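Glucose-6-phosphate isomerase (Chlamydia trachomatis D/UW-3/CX, PDB 6OTU) catalyses the reversible isomerization of glucose-6-phosphate to fructose-6-phosphate. Local coordinates at residues 154-158 against 215-219. Coordinates in Å, arbitrary orientation, origin at the centre of the assembly. Residues are numbered along the deposited sequence.
With G6Q (glucose-6-phosphate), chain E.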
# COMPACT_ATOMS: atom_id res chain seq x y z
N GLN A 154 19.96 7.90 -0.26
CA GLN A 154 20.16 6.53 -0.71
C GLN A 154 19.58 6.38 -2.10
O GLN A 154 18.37 6.55 -2.29
CB GLN A 154 19.52 5.53 0.25
CG GLN A 154 19.74 4.09 -0.15
CD GLN A 154 20.11 3.19 1.02
OE1 GLN A 154 20.82 3.59 1.95
NE2 GLN A 154 19.64 1.94 0.97
N ILE A 155 20.44 6.08 -3.06
CA ILE A 155 20.06 5.78 -4.43
C ILE A 155 20.04 4.26 -4.57
O ILE A 155 21.06 3.60 -4.37
CB ILE A 155 21.02 6.41 -5.45
CG1 ILE A 155 20.98 7.94 -5.36
CG2 ILE A 155 20.71 5.94 -6.86
CD1 ILE A 155 21.89 8.66 -6.34
N GLY A 156 18.88 3.72 -4.91
CA GLY A 156 18.71 2.28 -4.99
C GLY A 156 17.24 1.96 -5.09
O GLY A 156 16.37 2.79 -4.79
N ILE A 157 16.95 0.74 -5.52
CA ILE A 157 15.58 0.35 -5.81
C ILE A 157 15.35 -1.07 -5.30
O ILE A 157 16.29 -1.83 -5.07
CB ILE A 157 15.28 0.47 -7.33
CG1 ILE A 157 13.77 0.44 -7.64
CG2 ILE A 157 16.08 -0.56 -8.11
CD1 ILE A 157 13.43 0.86 -9.09
N GLY A 158 14.07 -1.42 -5.12
CA GLY A 158 13.74 -2.78 -4.72
C GLY A 158 14.31 -3.13 -3.36
O GLY A 158 14.19 -2.37 -2.40
N THR A 215 21.99 -2.25 -12.21
CA THR A 215 20.57 -1.95 -12.39
C THR A 215 20.38 -0.56 -13.00
O THR A 215 21.04 0.41 -12.61
CB THR A 215 19.86 -2.05 -11.05
OG1 THR A 215 20.25 -3.27 -10.40
CG2 THR A 215 18.34 -2.05 -11.26
N LEU A 216 19.47 -0.46 -13.97
CA LEU A 216 19.30 0.81 -14.69
C LEU A 216 19.01 1.99 -13.76
O LEU A 216 19.58 3.07 -13.93
CB LEU A 216 18.17 0.67 -15.71
CG LEU A 216 17.67 1.99 -16.31
CD1 LEU A 216 18.79 2.65 -17.10
CD2 LEU A 216 16.43 1.78 -17.18
N GLU A 217 18.13 1.79 -12.75
CA GLU A 217 17.66 2.92 -11.96
C GLU A 217 18.76 3.55 -11.11
O GLU A 217 18.99 4.76 -11.24
CB GLU A 217 16.45 2.49 -11.11
CG GLU A 217 15.20 2.24 -11.90
CD GLU A 217 15.04 0.78 -12.30
OE1 GLU A 217 13.87 0.33 -12.41
OE2 GLU A 217 16.06 0.08 -12.52
N PRO A 218 19.45 2.82 -10.23
CA PRO A 218 20.58 3.44 -9.52
C PRO A 218 21.59 4.08 -10.46
O PRO A 218 22.14 5.14 -10.14
CB PRO A 218 21.23 2.27 -8.77
CG PRO A 218 20.24 1.16 -8.81
CD PRO A 218 19.35 1.37 -9.97
N ALA A 219 21.85 3.46 -11.62
CA ALA A 219 22.87 4.00 -12.53
C ALA A 219 22.41 5.31 -13.16
O ALA A 219 23.19 6.26 -13.25
CB ALA A 219 23.21 2.99 -13.62
C1 G6Q E . 15.62 -8.32 -4.38
C2 G6Q E . 15.35 -8.18 -5.89
C3 G6Q E . 15.29 -6.73 -6.37
C4 G6Q E . 16.65 -6.02 -6.37
C5 G6Q E . 16.59 -4.72 -7.18
C6 G6Q E . 17.86 -3.91 -7.04
O1 G6Q E . 15.83 -9.39 -3.93
O2 G6Q E . 16.32 -8.89 -6.64
O3 G6Q E . 14.37 -5.99 -5.57
O4 G6Q E . 17.04 -5.71 -5.03
O5 G6Q E . 16.34 -5.04 -8.55
O6 G6Q E . 18.97 -4.74 -7.44
P G6Q E . 20.49 -4.22 -7.21
O1P G6Q E . 20.67 -4.08 -5.71
O2P G6Q E . 21.35 -5.33 -7.80
O3P G6Q E . 20.62 -2.91 -7.94
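Where a strand of a parallel sheet runs into a ligand-binding loop, the start of a neighbouring helix can pack against it, as 215-219 does with 154-158. The two segments are joined by packing alone. P218, in the first turn of helix 216-231, presents its ring to the chain leaving strand 151-155: G156 CA lies 5.0 Å from P218 CA and 4.3 Å from P218 CG, and the isoleucines flanking G156 meet different parts of the proline. I155, in the mt rotamer, lays its CG2 3.7 Å from P218 CA and 4.2 Å from P218 CB, while its side chain also touches N221 and F225 farther along the helix. I157 is extended, in the tt rotamer. This sends its CD1 to 3.4 Å from E217 OE1, while the CG2 branch rests 4.2 Å from both P218 CD and T215 CG2. The methyl touches the carboxylate, but OE1 has its hydrogen bonds with H386 and T382 of the second subunit, H386 being assigned to the active site.

T215 divides its side chain between two tasks. With chi1 near -47°, its methyl faces I157 and its hydroxyl OG1 donates a 2.5 Å hydrogen bond to O3P of the ligand; K501, also assigned to the active site, bonds this hydroxyl too. At G158, a CB would collide with the sugar's O3, which lies 3.4 Å from G158 CA. The loop after strand 151-155 thus lines the sugar while T215, at the helix N-cap position, binds phosphate, as in SIS-domain phosphosugar sites; H386 O of the second subunit, hydrogen-bonded to the ligand, completes this one across the dimer.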